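Local coordinates for protein lipase C (PDB 5NEN) that probably serves as the periplasmic adaptor, or membrane fusion protein, of a type I secretion system that exports lipase in Serratia marcescens, at residues Q75-L85 against L262-T272; T95-R103 against Y240-T251. All coordinates share one frame; numbering follows the deposited sequence.

Contact 1 (Q75-L85 against L262-T272)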
loop_
_atom_site.group_PDB
_atom_site.type_symbol
_atom_site.label_atom_id
_atom_site.label_comp_id
_atom_site.label_asym_id
_atom_site.label_seq_id
_atom_site.Cartn_x
_atom_site.Cartn_y
_atom_site.Cartn_z
ATOM N N GLN A 75 -27.807 32.176 7.314
ATOM C CA GLN A 75 -27.371 30.846 6.898
ATOM C C GLN A 75 -25.874 30.667 6.787
ATOM O O GLN A 75 -25.442 29.673 6.233
ATOM C CB GLN A 75 -27.939 30.462 5.539
ATOM C CG GLN A 75 -29.366 30.782 5.282
ATOM C CD GLN A 75 -29.594 30.958 3.804
ATOM O OE1 GLN A 75 -28.726 30.618 2.990
ATOM N NE2 GLN A 75 -30.748 31.510 3.441
ATOM N N VAL A 76 -25.068 31.583 7.306
ATOM C CA VAL A 76 -23.643 31.516 6.991
ATOM C C VAL A 76 -22.971 30.397 7.790
ATOM O O VAL A 76 -22.079 29.707 7.280
ATOM C CB VAL A 76 -22.936 32.880 7.222
ATOM C CG1 VAL A 76 -21.704 32.756 8.144
ATOM C CG2 VAL A 76 -22.532 33.468 5.879
ATOM N N GLN A 77 -23.437 30.176 9.013
ATOM C CA GLN A 77 -22.892 29.090 9.802
ATOM C C GLN A 77 -23.518 27.760 9.374
ATOM O O GLN A 77 -22.820 26.740 9.287
ATOM C CB GLN A 77 -23.123 29.343 11.296
ATOM C CG GLN A 77 -22.868 30.779 11.746
ATOM C CD GLN A 77 -24.025 31.730 11.431
ATOM O OE1 GLN A 77 -24.935 31.397 10.670
ATOM N NE2 GLN A 77 -23.986 32.921 12.018
ATOM N N ALA A 78 -24.808 27.766 9.048
ATOM C CA ALA A 78 -25.426 26.549 8.532
ATOM C C ALA A 78 -24.878 26.194 7.140
ATOM O O ALA A 78 -24.650 25.012 6.823
ATOM C CB ALA A 78 -26.924 26.696 8.494
ATOM N N GLN A 79 -24.649 27.215 6.313
ATOM C CA GLN A 79 -24.036 26.989 5.007
ATOM C C GLN A 79 -22.645 26.455 5.186
ATOM O O GLN A 79 -22.199 25.609 4.416
ATOM C CB GLN A 79 -23.958 28.240 4.169
ATOM C CG GLN A 79 -23.521 27.960 2.755
ATOM C CD GLN A 79 -24.453 26.965 2.095
ATOM O OE1 GLN A 79 -25.687 27.121 2.142
ATOM N NE2 GLN A 79 -23.878 25.957 1.440
ATOM N N ALA A 80 -21.941 26.971 6.192
ATOM C CA ALA A 80 -20.585 26.496 6.423
ATOM C C ALA A 80 -20.601 25.025 6.786
ATOM O O ALA A 80 -19.905 24.221 6.165
ATOM C CB ALA A 80 -19.909 27.280 7.502
ATOM N N GLN A 81 -21.438 24.649 7.743
ATOM C CA GLN A 81 -21.408 23.257 8.159
ATOM C C GLN A 81 -21.692 22.372 6.966
ATOM O O GLN A 81 -20.931 21.424 6.704
ATOM C CB GLN A 81 -22.401 22.968 9.278
ATOM C CG GLN A 81 -22.178 21.606 9.890
ATOM C CD GLN A 81 -22.606 21.542 11.340
ATOM O OE1 GLN A 81 -21.776 21.672 12.246
ATOM N NE2 GLN A 81 -23.905 21.331 11.572
ATOM N N VAL A 82 -22.726 22.725 6.198
ATOM C CA VAL A 82 -23.044 21.907 5.039
ATOM C C VAL A 82 -21.840 21.821 4.125
ATOM O O VAL A 82 -21.510 20.749 3.650
ATOM C CB VAL A 82 -24.255 22.441 4.261
ATOM C CG1 VAL A 82 -24.350 21.800 2.870
ATOM C CG2 VAL A 82 -25.522 22.160 5.044
ATOM N N ASP A 83 -21.148 22.930 3.927
ATOM C CA ASP A 83 -20.005 22.936 3.026
ATOM C C ASP A 83 -18.895 21.996 3.515
ATOM O O ASP A 83 -18.339 21.227 2.748
ATOM C CB ASP A 83 -19.466 24.361 2.863
ATOM C CG ASP A 83 -20.438 25.293 2.107
ATOM O OD1 ASP A 83 -21.198 24.793 1.252
ATOM O OD2 ASP A 83 -20.450 26.528 2.372
ATOM N N SER A 84 -18.579 22.072 4.797
ATOM C CA SER A 84 -17.520 21.273 5.382
ATOM C C SER A 84 -17.856 19.767 5.303
ATOM O O SER A 84 -17.037 18.955 4.867
ATOM C CB SER A 84 -17.302 21.712 6.827
ATOM O OG SER A 84 -16.437 20.822 7.499
ATOM N N LEU A 85 -19.071 19.393 5.698
ATOM C CA LEU A 85 -19.487 18.009 5.530
ATOM C C LEU A 85 -19.419 17.620 4.017
ATOM O O LEU A 85 -18.965 16.526 3.665
ATOM C CB LEU A 85 -20.901 17.797 6.061
ATOM C CG LEU A 85 -21.079 17.967 7.570
ATOM C CD1 LEU A 85 -22.498 17.650 8.013
ATOM C CD2 LEU A 85 -20.130 17.126 8.323
ATOM N N LEU A 262 -25.012 14.933 6.813
ATOM C CA LEU A 262 -25.285 15.936 5.795
ATOM C C LEU A 262 -26.788 16.076 5.613
ATOM O O LEU A 262 -27.317 17.142 5.389
ATOM C CB LEU A 262 -24.594 15.552 4.489
ATOM C CG LEU A 262 -24.089 16.650 3.550
ATOM C CD1 LEU A 262 -23.276 16.033 2.398
ATOM C CD2 LEU A 262 -25.208 17.522 3.008
ATOM N N GLN A 263 -27.468 14.960 5.690
ATOM C CA GLN A 263 -28.900 14.969 5.661
ATOM C C GLN A 263 -29.397 15.880 6.793
ATOM O O GLN A 263 -30.273 16.745 6.597
ATOM C CB GLN A 263 -29.365 13.531 5.818
ATOM C CG GLN A 263 -30.814 13.230 5.753
ATOM C CD GLN A 263 -31.021 11.727 5.915
ATOM O OE1 GLN A 263 -30.519 11.112 6.867
ATOM N NE2 GLN A 263 -31.725 11.121 4.965
ATOM N N MET A 264 -28.788 15.733 7.968
ATOM C CA MET A 264 -29.214 16.555 9.099
ATOM C C MET A 264 -28.899 18.035 8.869
ATOM O O MET A 264 -29.740 18.920 9.123
ATOM C CB MET A 264 -28.591 16.047 10.390
ATOM C CG MET A 264 -29.272 14.781 10.919
ATOM S SD MET A 264 -31.065 14.819 10.685
ATOM C CE MET A 264 -31.313 13.759 9.253
ATOM N N ALA A 265 -27.689 18.295 8.381
ATOM C CA ALA A 265 -27.250 19.655 8.108
ATOM C C ALA A 265 -28.173 20.343 7.104
ATOM O O ALA A 265 -28.531 21.519 7.276
ATOM C CB ALA A 265 -25.834 19.647 7.591
ATOM N N ASP A 266 -28.561 19.592 6.071
ATOM C CA ASP A 266 -29.507 20.048 5.065
ATOM C C ASP A 266 -30.845 20.354 5.718
ATOM O O ASP A 266 -31.493 21.326 5.339
ATOM C CB ASP A 266 -29.680 19.029 3.942
ATOM C CG ASP A 266 -28.519 19.040 2.950
ATOM O OD1 ASP A 266 -27.970 20.125 2.702
ATOM O OD2 ASP A 266 -28.185 17.986 2.367
ATOM N N PHE A 267 -31.276 19.539 6.685
ATOM C CA PHE A 267 -32.516 19.881 7.389
ATOM C C PHE A 267 -32.372 21.246 8.061
ATOM O O PHE A 267 -33.244 22.098 7.934
ATOM C CB PHE A 267 -32.880 18.841 8.450
ATOM N N ASP A 268 -31.244 21.473 8.726
ATOM C CA ASP A 268 -31.031 22.744 9.410
ATOM C C ASP A 268 -31.022 23.945 8.459
ATOM O O ASP A 268 -31.707 24.957 8.694
ATOM C CB ASP A 268 -29.732 22.682 10.221
ATOM C CG ASP A 268 -29.788 21.621 11.321
ATOM O OD1 ASP A 268 -30.777 20.849 11.350
ATOM O OD2 ASP A 268 -28.878 21.587 12.179
ATOM N N LEU A 269 -30.286 23.833 7.362
ATOM C CA LEU A 269 -30.207 24.960 6.436
ATOM C C LEU A 269 -31.573 25.202 5.750
ATOM O O LEU A 269 -32.017 26.338 5.599
ATOM C CB LEU A 269 -29.112 24.698 5.400
ATOM C CG LEU A 269 -28.724 25.780 4.396
ATOM C CD1 LEU A 269 -27.570 26.622 4.939
ATOM C CD2 LEU A 269 -28.341 25.163 3.071
ATOM N N GLY A 270 -32.262 24.126 5.387
ATOM C CA GLY A 270 -33.592 24.236 4.818
ATOM C C GLY A 270 -34.525 24.916 5.797
ATOM O O GLY A 270 -35.436 25.653 5.414
ATOM N N ASN A 271 -34.268 24.664 7.077
ATOM C CA ASN A 271 -35.064 25.199 8.174
ATOM C C ASN A 271 -34.715 26.634 8.587
ATOM O O ASN A 271 -35.393 27.210 9.438
ATOM C CB ASN A 271 -34.940 24.282 9.395
ATOM C CG ASN A 271 -36.257 23.644 9.784
ATOM O OD1 ASN A 271 -37.183 23.564 8.982
ATOM N ND2 ASN A 271 -36.344 23.181 11.021
ATOM N N THR A 272 -33.663 27.216 8.012
ATOM C CA THR A 272 -33.410 28.645 8.281
ATOM C C THR A 272 -34.459 29.576 7.636
ATOM O O THR A 272 -34.524 30.761 7.952
ATOM C CB THR A 272 -32.021 29.131 7.776
ATOM O OG1 THR A 272 -31.915 28.961 6.355
ATOM C CG2 THR A 272 -30.854 28.459 8.529
#

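Contact 2 (T95-R103 against Y240-T251)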
loop_
_atom_site.group_PDB
_atom_site.type_symbol
_atom_site.label_atom_id
_atom_site.label_comp_id
_atom_site.label_asym_id
_atom_site.label_seq_id
_atom_site.Cartn_x
_atom_site.Cartn_y
_atom_site.Cartn_z
ATOM N N THR A 95 -12.013 8.412 -2.325
ATOM C CA THR A 95 -11.355 7.231 -1.796
ATOM C C THR A 95 -12.064 5.923 -2.083
ATOM O O THR A 95 -11.452 4.919 -2.429
ATOM C CB THR A 95 -11.197 7.395 -0.319
ATOM O OG1 THR A 95 -10.178 8.382 -0.121
ATOM C CG2 THR A 95 -10.786 6.072 0.360
ATOM N N GLU A 96 -13.373 5.977 -1.985
ATOM C CA GLU A 96 -14.233 4.838 -2.179
ATOM C C GLU A 96 -14.197 4.394 -3.642
ATOM O O GLU A 96 -14.242 3.199 -3.939
ATOM C CB GLU A 96 -15.640 5.210 -1.753
ATOM C CG GLU A 96 -16.527 4.058 -1.567
ATOM C CD GLU A 96 -17.899 4.487 -1.133
ATOM O OE1 GLU A 96 -18.605 5.156 -1.923
ATOM O OE2 GLU A 96 -18.248 4.207 0.029
ATOM N N GLY A 97 -14.128 5.360 -4.554
ATOM C CA GLY A 97 -14.007 5.020 -5.963
ATOM C C GLY A 97 -12.718 4.239 -6.136
ATOM O O GLY A 97 -12.666 3.196 -6.845
ATOM N N ARG A 98 -11.670 4.710 -5.452
ATOM C CA ARG A 98 -10.377 4.027 -5.584
ATOM C C ARG A 98 -10.442 2.620 -5.023
ATOM O O ARG A 98 -10.059 1.665 -5.695
ATOM C CB ARG A 98 -9.240 4.798 -4.914
ATOM C CG ARG A 98 -8.000 3.961 -4.689
ATOM C CD ARG A 98 -6.837 4.819 -4.171
ATOM N NE ARG A 98 -6.928 5.110 -2.736
ATOM C CZ ARG A 98 -6.621 4.249 -1.771
ATOM N NH1 ARG A 98 -6.230 3.009 -2.059
ATOM N NH2 ARG A 98 -6.734 4.620 -0.510
ATOM N N LEU A 99 -10.943 2.476 -3.804
ATOM C CA LEU A 99 -10.962 1.162 -3.192
ATOM C C LEU A 99 -11.798 0.174 -4.008
ATOM O O LEU A 99 -11.361 -0.935 -4.209
ATOM C CB LEU A 99 -11.475 1.241 -1.758
ATOM C CG LEU A 99 -10.389 1.911 -0.922
ATOM C CD1 LEU A 99 -10.742 1.970 0.541
ATOM C CD2 LEU A 99 -9.092 1.175 -1.114
ATOM N N LEU A 100 -12.962 0.578 -4.507
ATOM C CA LEU A 100 -13.780 -0.320 -5.316
ATOM C C LEU A 100 -13.008 -0.819 -6.506
ATOM O O LEU A 100 -12.997 -2.024 -6.790
ATOM C CB LEU A 100 -14.998 0.389 -5.838
ATOM C CG LEU A 100 -16.077 0.662 -4.823
ATOM C CD1 LEU A 100 -17.235 1.357 -5.535
ATOM C CD2 LEU A 100 -16.477 -0.653 -4.148
ATOM N N ALA A 101 -12.343 0.103 -7.200
ATOM C CA ALA A 101 -11.538 -0.359 -8.322
ATOM C C ALA A 101 -10.450 -1.313 -7.824
ATOM O O ALA A 101 -10.240 -2.354 -8.422
ATOM C CB ALA A 101 -10.919 0.803 -9.080
ATOM N N GLU A 102 -9.807 -1.029 -6.700
ATOM C CA GLU A 102 -8.697 -1.901 -6.334
ATOM C C GLU A 102 -9.222 -3.266 -5.902
ATOM O O GLU A 102 -8.559 -4.276 -6.059
ATOM C CB GLU A 102 -7.824 -1.309 -5.213
ATOM C CG GLU A 102 -7.301 0.082 -5.389
ATOM C CD GLU A 102 -6.084 0.315 -4.476
ATOM O OE1 GLU A 102 -5.442 -0.687 -4.090
ATOM O OE2 GLU A 102 -5.770 1.470 -4.105
ATOM N N ARG A 103 -10.412 -3.279 -5.339
ATOM C CA ARG A 103 -11.041 -4.510 -4.921
ATOM C C ARG A 103 -11.368 -5.408 -6.113
ATOM O O ARG A 103 -11.145 -6.624 -6.072
ATOM C CB ARG A 103 -12.318 -4.231 -4.145
ATOM C CG ARG A 103 -12.995 -5.510 -3.846
ATOM C CD ARG A 103 -14.167 -5.360 -2.948
ATOM N NE ARG A 103 -15.296 -4.895 -3.724
ATOM C CZ ARG A 103 -16.494 -4.681 -3.206
ATOM N NH1 ARG A 103 -16.699 -4.952 -1.914
ATOM N NH2 ARG A 103 -17.474 -4.222 -3.981
ATOM N N TYR A 240 -3.402 -8.221 0.415
ATOM C CA TYR A 240 -3.827 -7.023 -0.298
ATOM C C TYR A 240 -5.358 -6.970 -0.369
ATOM O O TYR A 240 -5.961 -5.922 -0.113
ATOM C CB TYR A 240 -3.194 -7.002 -1.691
ATOM C CG TYR A 240 -3.782 -6.025 -2.710
ATOM C CD1 TYR A 240 -3.470 -4.664 -2.705
ATOM C CD2 TYR A 240 -4.657 -6.484 -3.684
ATOM C CE1 TYR A 240 -4.017 -3.791 -3.666
ATOM C CE2 TYR A 240 -5.200 -5.630 -4.629
ATOM C CZ TYR A 240 -4.886 -4.288 -4.622
ATOM O OH TYR A 240 -5.465 -3.478 -5.590
ATOM N N GLN A 241 -5.995 -8.089 -0.704
ATOM C CA GLN A 241 -7.454 -8.096 -0.735
ATOM C C GLN A 241 -7.984 -7.817 0.667
ATOM O O GLN A 241 -8.968 -7.116 0.812
ATOM C CB GLN A 241 -8.039 -9.404 -1.268
ATOM C CG GLN A 241 -7.973 -9.636 -2.801
ATOM C CD GLN A 241 -9.179 -9.049 -3.600
ATOM O OE1 GLN A 241 -9.726 -7.982 -3.288
ATOM N NE2 GLN A 241 -9.623 -9.802 -4.599
ATOM N N ARG A 242 -7.360 -8.384 1.696
ATOM C CA ARG A 242 -7.882 -8.217 3.053
ATOM C C ARG A 242 -7.814 -6.752 3.421
ATOM O O ARG A 242 -8.752 -6.191 3.982
ATOM C CB ARG A 242 -7.101 -9.056 4.076
ATOM N N GLU A 243 -6.690 -6.137 3.084
ATOM C CA GLU A 243 -6.463 -4.751 3.425
ATOM C C GLU A 243 -7.528 -3.917 2.705
ATOM O O GLU A 243 -8.300 -3.205 3.335
ATOM C CB GLU A 243 -5.028 -4.342 3.048
ATOM C CG GLU A 243 -4.683 -2.864 3.186
ATOM C CD GLU A 243 -3.452 -2.449 2.364
ATOM O OE1 GLU A 243 -2.872 -3.307 1.654
ATOM O OE2 GLU A 243 -3.046 -1.264 2.450
ATOM N N VAL A 244 -7.629 -4.085 1.393
ATOM C CA VAL A 244 -8.599 -3.332 0.615
ATOM C C VAL A 244 -10.054 -3.542 1.076
ATOM O O VAL A 244 -10.798 -2.592 1.246
ATOM C CB VAL A 244 -8.452 -3.689 -0.861
ATOM C CG1 VAL A 244 -9.782 -3.585 -1.611
ATOM C CG2 VAL A 244 -7.366 -2.813 -1.488
ATOM N N ARG A 245 -10.431 -4.771 1.373
ATOM C CA ARG A 245 -11.788 -5.051 1.788
ATOM C C ARG A 245 -12.059 -4.353 3.128
ATOM O O ARG A 245 -13.119 -3.730 3.331
ATOM C CB ARG A 245 -12.005 -6.578 1.882
ATOM N N THR A 246 -11.073 -4.400 4.015
ATOM C CA THR A 246 -11.199 -3.721 5.299
ATOM C C THR A 246 -11.343 -2.233 5.134
ATOM O O THR A 246 -12.339 -1.650 5.544
ATOM C CB THR A 246 -9.983 -3.975 6.201
ATOM O OG1 THR A 246 -9.826 -5.387 6.405
ATOM C CG2 THR A 246 -10.185 -3.300 7.541
ATOM N N GLN A 247 -10.370 -1.644 4.455
ATOM C CA GLN A 247 -10.309 -0.215 4.247
ATOM C C GLN A 247 -11.601 0.267 3.602
ATOM O O GLN A 247 -12.148 1.300 4.004
ATOM C CB GLN A 247 -9.127 0.115 3.357
ATOM C CG GLN A 247 -7.785 -0.385 3.859
ATOM C CD GLN A 247 -6.673 0.584 3.553
ATOM O OE1 GLN A 247 -6.914 1.774 3.274
ATOM N NE2 GLN A 247 -5.445 0.088 3.577
ATOM N N LEU A 248 -12.097 -0.488 2.617
ATOM C CA LEU A 248 -13.364 -0.146 1.984
ATOM C C LEU A 248 -14.474 -0.133 3.042
ATOM O O LEU A 248 -15.370 0.731 3.020
ATOM C CB LEU A 248 -13.762 -1.122 0.893
ATOM C CG LEU A 248 -15.139 -0.743 0.282
ATOM C CD1 LEU A 248 -15.152 0.673 -0.233
ATOM C CD2 LEU A 248 -15.669 -1.693 -0.792
ATOM N N ALA A 249 -14.460 -1.128 3.929
ATOM C CA ALA A 249 -15.503 -1.164 4.940
ATOM C C ALA A 249 -15.450 0.131 5.750
ATOM O O ALA A 249 -16.496 0.740 6.059
ATOM C CB ALA A 249 -15.350 -2.368 5.834
ATOM N N GLN A 250 -14.223 0.559 6.054
ATOM C CA GLN A 250 -14.009 1.776 6.826
ATOM C C GLN A 250 -14.598 2.979 6.110
ATOM O O GLN A 250 -15.354 3.795 6.668
ATOM C CB GLN A 250 -12.531 2.015 7.064
ATOM C CG GLN A 250 -12.293 3.025 8.137
ATOM C CD GLN A 250 -13.270 2.846 9.294
ATOM O OE1 GLN A 250 -13.249 1.822 9.974
ATOM N NE2 GLN A 250 -14.106 3.851 9.538
ATOM N N THR A 251 -14.256 3.063 4.843
ATOM C CA THR A 251 -14.759 4.140 4.036
ATOM C C THR A 251 -16.276 4.126 3.978
ATOM O O THR A 251 -16.880 5.168 4.060
ATOM C CB THR A 251 -14.159 4.068 2.660
ATOM O OG1 THR A 251 -12.829 4.606 2.733
ATOM C CG2 THR A 251 -14.979 4.889 1.671
#

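Contact 1 (Q75-L85 against L262-T272)
Leu269 reaches from segment 262-272 into the first turn of helix 76-85, and its course can be followed outward from the backbone. Its CB lies beside Val82 CG2. With CG anti to the backbone N (chi1 -174°), the fork is carried over the opposing helix, where CG comes within 4.0 Å of Gln79 OE1. Branch CD1 touches the backbone at Gln79 N (3.3 Å), lies 3.6 Å from Ala78 CB and also meets Gln75 CB. Branch CD2 stays by the side-chain amide of Gln79, 3.4 Å from its OE1. The Gln79 chain bends at chi2, and its NE2 donates to Asp83 OD1 at 2.9 Å, meeting the carboxylate from above its plane, 38° out of it.

Further along, Val82 CG2 packs on Ala265 CB at 3.6 Å. Leu85 CD1 meets the same methyl from the next turn and lies near Leu262 N. At the other end, Gln75 CG lies 3.3 Å from Thr272 OG1, the two side chains crossing at about a right angle. This hydroxyl donates to Leu269 O in the carbonyl plane, and Thr272 N reaches the same oxygen.

No hydrogen bond joins the segments. Axes 9.2 Å apart at 159° describe antiparallel, mainly apolar helix packing at the root of the AprE-like long helical hairpin, where Thr272 touches Gln72 and Leu73 and Gln75 touches Lys54, loop residues of the biotin-lipoyl-like part.

Contact 2 (T95-R103 against Y240-T251)
The two helices run antiparallel, the axes of the two segments 9.4 Å apart at closest approach and inclined at 149°, with Leu99 facing Leu248 near the middle. Each of these leucines is a knob in a hole of the other helix. Leu99 enters among Val244, Gln247, Leu248 and Thr251, its CD1 lying against the backbone at Leu248 N, 3.5 Å away. Leu248, whose CG stands anti to the backbone N (chi1 178°), sits among Glu96, Leu99, Leu100 and Arg103 and divides its branches: CD1 goes to Leu99 CB and Glu96 CG, while CD2 touches Leu100 CD2 at 3.6 Å. The same CD2 lies over one face of the Arg103 guanidinium, offset toward its rim.

Thr251 closes one end of the interface. Its CG2 meets Glu96 CB at 3.5 Å, and its OG1 approaches the CG2 methyl of Thr95. At the other end Val244 uses both methyls, CG1 at 3.6 Å from Arg103 CB and CG2 beside Glu102 CB.

The polar end centres on Glu102. Its OE1 forms a salt bridge with Arg138 NH1 and accepts from Tyr240 OH at 3.2 Å, both less certain because the position of OE1 is doubtful; the carboxylate and ring planes are 21° apart. Glu102 OE2 forms a salt bridge, at 2.6 Å, with NH1 of Arg98, one turn earlier on the same helix.

Helix 122-190 lies alongside this pair: its Arg138 also bridges to Glu243, Gln131 accepts from Arg98 NE, and Phe135 and Leu142 pack on Glu102 and Tyr240.

Both contacts join helix 76-103 to helix 195-270, with centres about 30 Å apart along the same antiparallel pair. Each is partly buried, but their settings differ. Contact 2 lies about 2 Å from the centre of the chain, where helix 122-190 adds the charged Arg138, and it buries 637 Å². Contact 1 is about 30 Å from that centre, beside the loops at the helix ends, and buries 529 Å², mainly through alanine, valine and leucine, with glutamine and threonine at its end. The second subunit reaches residues of contact 1, with Ser166 of that subunit hydrogen-bonded to Ser84, whereas it touches neither segment of contact 2.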